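Local coordinates for putative c-1-tetrahydrofolate synthase, cytoplasmic (Leishmania major, PDB 4A26), which catalyses, as a homodimeric bifunctional enzyme, the NADP-dependent oxidation of N5,N10-methylenetetrahydrofolate and the hydrolysis of the methenyl product in one-carbon metabolism, at the interface of chains A and B. Sequence-based numbering; all coordinates share one arbitrary frame. Chains: chain A/B, Putative c-1-tetrahydrofolate synthase, cytoplasmic.

Contacts 1 and 2 are neighbouring patches of one two-fold symmetric dimer interface, with the centres of their C-alpha atoms about 12 Å apart. Both are built on strand 191-195, the loop that follows it and helix 201-209, all within the NAD(P)-binding region of the sequence. A:Thr191 meets B:Thr199 and B:Tyr207 in contact 1; contact 2 holds the same set with the chains exchanged. Contact 2 adds the antiparallel beta bridge of the two strands, contact 1 the loop residue B:His196. Together they form one seam in which the same threonine-tyrosine set works from both subunits, as the homodimer's two-fold symmetry requires.

Contact 1: the interface of chains A and B. Residues chain A 189-191; chain B 194-196, 198-199, 207.
A:Asn189, with a positive phi, and extended A:Ala190 lead into strand 191-195 of chain A, meeting the end of the equivalent strand of chain B and the loop after it, where B:His196 is almost fully extended. A:Thr191 and B:Thr199 carry the side-chain contact. Their side chains cross at about a right angle, and the hydroxyl oxygens OG1 of A:Thr191 and OG1 of B:Thr199 are hydrogen bonded at 2.7 Å, with the donor not decided. In A:Thr191, OG1 stands beside the backbone N (chi1 -56°), while the methyl CG2 points away from that nitrogen toward B:Tyr207. There CG2 of A:Thr191 packs against CE2 of the tyrosine ring at 3.5 Å, and it also touches the methyl CG2 of B:Thr199 at 3.8 Å.

B:Thr199 is also held by its own chain. Its OG1 accepts the backbone N-H of B:His196 at 3.0 Å and can donate to the carbonyl O of the same residue at 3.1 Å, approaching from above the carbonyl plane. If its hydrogen goes there, the one between the two hydroxyls would have to come from A:Thr191. The B:Thr199 hydroxyl also lies over the centre of one face of the B:His196 imidazole, 3.7 Å above its plane. With CG lying between the backbone N and the carbonyl carbon (chi1 48°), the ring turns its NE2 edge to chain A, and NE2 donates to the carbonyl O of A:Ala190 at 3.3 Å. The acceptor lies in the ring plane, but NE2 stands 53° out of the carbonyl plane, making a long, bent bond. CE1 of the same edge rests against CA of A:Asn189 at 3.9 Å. Hydroxyl pair, imidazole edge and methyl-to-ring packing together tie the start of one subunit's strand to the loop and helix of the other, probably helping to hold the homodimer together.

Contact 2: the interface of chains A and B. Residues chain A 193-194, 199, 207; chain B 191-193.
Strands 191-195 of the two chains run antiparallel and meet in a beta bridge at A:Thr193 and B:Thr193, whose OG1 hydroxyls are hydrogen bonded to each other, with no donor decided. Beside this pair, the side chain of B:Thr191 branches at CB between a polar and an apolar partner. CB itself lies 3.9 Å from OG1 of A:Thr199. The OG1 branch, beside the backbone N (chi1 -64°), makes a hydrogen bond to that same hydroxyl, OG1 of A:Thr199, at 2.8 Å, again without a settled direction. The other branch, the methyl CG2, turns to A:Tyr207: it packs against the ring atom CE2 and lies 3.8 Å from the phenol OH. CG2 of B:Thr191 also meets the methyl CG2 of A:Thr193 at 3.9 Å. This A:Thr193 methyl sits over the centre of one face of the A:Tyr207 ring, 3.5 Å above the plane, bracing the ring from within chain A.

One step from the bridge, water 1 links the chains, bonded to the carbonyl O of A:Ile194 at 2.7 Å and, nearly straight (171° at H), to the backbone N of B:Val192. The bridge, the water and the paired hydroxyls join the two strands across the two-fold axis and so help to hold the homodimer together.

Contact 1: the interface of chains A and B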
loop_
_atom_site.group_PDB
_atom_site.type_symbol
_atom_site.label_atom_id
_atom_site.label_comp_id
_atom_site.label_asym_id
_atom_site.label_seq_id
_atom_site.Cartn_x
_atom_site.Cartn_y
_atom_site.Cartn_z
ATOM N N ASN A 189 -13.957 -2.324 -2.951
ATOM C CA ASN A 189 -14.646 -3.361 -2.174
ATOM C C ASN A 189 -14.794 -4.710 -2.875
ATOM O O ASN A 189 -15.683 -5.505 -2.545
ATOM C CB ASN A 189 -15.985 -2.850 -1.627
ATOM C CG ASN A 189 -15.802 -1.786 -0.566
ATOM O OD1 ASN A 189 -14.710 -1.627 -0.011
ATOM N ND2 ASN A 189 -16.870 -1.050 -0.270
ATOM N N ALA A 190 -13.906 -4.965 -3.831
ATOM C CA ALA A 190 -13.726 -6.304 -4.373
ATOM C C ALA A 190 -12.772 -7.012 -3.429
ATOM O O ALA A 190 -11.897 -6.378 -2.844
ATOM C CB ALA A 190 -13.147 -6.250 -5.778
ATOM N N THR A 191 -12.954 -8.313 -3.255
ATOM C CA THR A 191 -12.071 -9.083 -2.401
ATOM C C THR A 191 -10.942 -9.584 -3.289
ATOM O O THR A 191 -11.180 -10.313 -4.249
ATOM C CB THR A 191 -12.824 -10.219 -1.700
ATOM O OG1 THR A 191 -13.924 -9.664 -0.964
ATOM C CG2 THR A 191 -11.914 -10.956 -0.744
ATOM N N ILE B 194 -7.090 -10.658 1.096
ATOM C CA ILE B 194 -7.515 -9.788 2.192
ATOM C C ILE B 194 -9.043 -9.713 2.243
ATOM O O ILE B 194 -9.675 -9.178 1.322
ATOM C CB ILE B 194 -6.947 -8.364 2.017
ATOM C CG1 ILE B 194 -5.411 -8.389 2.041
ATOM C CG2 ILE B 194 -7.474 -7.430 3.107
ATOM C CD1 ILE B 194 -4.773 -7.084 1.576
ATOM N N VAL B 195 -9.622 -10.251 3.318
ATOM C CA VAL B 195 -11.068 -10.207 3.551
ATOM C C VAL B 195 -11.426 -8.966 4.372
ATOM O O VAL B 195 -10.634 -8.506 5.191
ATOM C CB VAL B 195 -11.565 -11.487 4.276
ATOM C CG1 VAL B 195 -13.037 -11.360 4.673
ATOM C CG2 VAL B 195 -11.362 -12.712 3.398
ATOM N N HIS B 196 -12.625 -8.436 4.143
ATOM C CA HIS B 196 -13.071 -7.189 4.764
ATOM C C HIS B 196 -14.605 -7.078 4.693
ATOM O O HIS B 196 -15.276 -8.034 4.301
ATOM C CB HIS B 196 -12.381 -6.000 4.077
ATOM C CG HIS B 196 -12.431 -6.049 2.581
ATOM N ND1 HIS B 196 -13.547 -5.684 1.861
ATOM C CD2 HIS B 196 -11.501 -6.421 1.670
ATOM C CE1 HIS B 196 -13.304 -5.831 0.570
ATOM N NE2 HIS B 196 -12.069 -6.276 0.427
ATOM N N GLY B 198 -16.643 -5.555 2.709
ATOM C CA GLY B 198 -17.173 -5.776 1.359
ATOM C C GLY B 198 -17.313 -7.242 0.957
ATOM O O GLY B 198 -18.106 -7.579 0.072
ATOM N N THR B 199 -16.540 -8.112 1.603
ATOM C CA THR B 199 -16.561 -9.545 1.314
ATOM C C THR B 199 -17.798 -10.205 1.914
ATOM O O THR B 199 -18.135 -9.959 3.071
ATOM C CB THR B 199 -15.327 -10.243 1.911
ATOM O OG1 THR B 199 -14.175 -9.413 1.731
ATOM C CG2 THR B 199 -15.103 -11.592 1.260
ATOM N N TYR B 207 -12.531 -18.746 1.061
ATOM C CA TYR B 207 -11.119 -18.377 1.129
ATOM C C TYR B 207 -10.438 -19.069 2.302
ATOM O O TYR B 207 -9.311 -19.540 2.171
ATOM C CB TYR B 207 -10.936 -16.864 1.262
ATOM C CG TYR B 207 -11.211 -16.086 -0.003
ATOM C CD1 TYR B 207 -10.488 -16.328 -1.169
ATOM C CD2 TYR B 207 -12.172 -15.086 -0.026
ATOM C CE1 TYR B 207 -10.737 -15.606 -2.331
ATOM C CE2 TYR B 207 -12.427 -14.360 -1.178
ATOM C CZ TYR B 207 -11.710 -14.619 -2.325
ATOM O OH TYR B 207 -11.977 -13.883 -3.459
#

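Contact 2: the interface of chains A and B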
loop_
_atom_site.group_PDB
_atom_site.type_symbol
_atom_site.label_atom_id
_atom_site.label_comp_id
_atom_site.label_asym_id
_atom_site.label_seq_id
_atom_site.Cartn_x
_atom_site.Cartn_y
_atom_site.Cartn_z
ATOM N N THR A 193 -7.102 -11.115 -4.422
ATOM C CA THR A 193 -5.965 -12.017 -4.237
ATOM C C THR A 193 -4.883 -11.691 -5.266
ATOM O O THR A 193 -5.163 -11.610 -6.467
ATOM C CB THR A 193 -6.376 -13.476 -4.445
ATOM O OG1 THR A 193 -7.539 -13.761 -3.660
ATOM C CG2 THR A 193 -5.246 -14.408 -4.057
ATOM N N ILE A 194 -3.652 -11.509 -4.796
ATOM C CA ILE A 194 -2.538 -11.167 -5.676
ATOM C C ILE A 194 -1.698 -12.409 -5.927
ATOM O O ILE A 194 -1.036 -12.901 -5.026
ATOM C CB ILE A 194 -1.658 -10.048 -5.077
ATOM C CG1 ILE A 194 -2.502 -8.796 -4.808
ATOM C CG2 ILE A 194 -0.514 -9.703 -6.025
ATOM C CD1 ILE A 194 -1.907 -7.871 -3.769
ATOM N N THR A 199 3.418 -17.993 -6.092
ATOM C CA THR A 199 2.129 -18.681 -6.157
ATOM C C THR A 199 2.230 -19.960 -6.976
ATOM O O THR A 199 2.806 -19.972 -8.059
ATOM C CB THR A 199 1.025 -17.789 -6.772
ATOM O OG1 THR A 199 1.072 -16.485 -6.183
ATOM C CG2 THR A 199 -0.356 -18.399 -6.546
ATOM N N TYR A 207 -7.700 -19.979 -7.610
ATOM C CA TYR A 207 -8.145 -18.604 -7.386
ATOM C C TYR A 207 -8.911 -18.055 -8.588
ATOM O O TYR A 207 -9.971 -17.445 -8.423
ATOM C CB TYR A 207 -6.961 -17.686 -7.077
ATOM C CG TYR A 207 -6.381 -17.839 -5.685
ATOM C CD1 TYR A 207 -7.138 -17.539 -4.557
ATOM C CD2 TYR A 207 -5.069 -18.254 -5.499
ATOM C CE1 TYR A 207 -6.606 -17.663 -3.280
ATOM C CE2 TYR A 207 -4.529 -18.387 -4.228
ATOM C CZ TYR A 207 -5.300 -18.090 -3.122
ATOM O OH TYR A 207 -4.763 -18.216 -1.860
ATOM N N THR B 191 0.694 -16.278 -0.838
ATOM C CA THR B 191 -0.338 -15.802 -1.755
ATOM C C THR B 191 -1.524 -15.334 -0.918
ATOM O O THR B 191 -2.324 -16.146 -0.456
ATOM C CB THR B 191 -0.763 -16.900 -2.751
ATOM O OG1 THR B 191 0.353 -17.249 -3.584
ATOM C CG2 THR B 191 -1.922 -16.424 -3.627
ATOM N N VAL B 192 -1.633 -14.019 -0.744
ATOM C CA VAL B 192 -2.516 -13.431 0.256
ATOM C C VAL B 192 -3.828 -12.920 -0.330
ATOM O O VAL B 192 -3.831 -12.216 -1.344
ATOM C CB VAL B 192 -1.836 -12.244 0.958
ATOM C CG1 VAL B 192 -2.696 -11.747 2.099
ATOM C CG2 VAL B 192 -0.465 -12.639 1.466
ATOM N N THR B 193 -4.932 -13.275 0.328
ATOM C CA THR B 193 -6.232 -12.691 0.053
ATOM C C THR B 193 -6.652 -11.901 1.292
ATOM O O THR B 193 -6.567 -12.412 2.405
ATOM C CB THR B 193 -7.288 -13.771 -0.257
ATOM O OG1 THR B 193 -6.845 -14.590 -1.352
ATOM C CG2 THR B 193 -8.620 -13.127 -0.619
HETATM O O HOH W 1 -0.409 -12.400 -2.406
#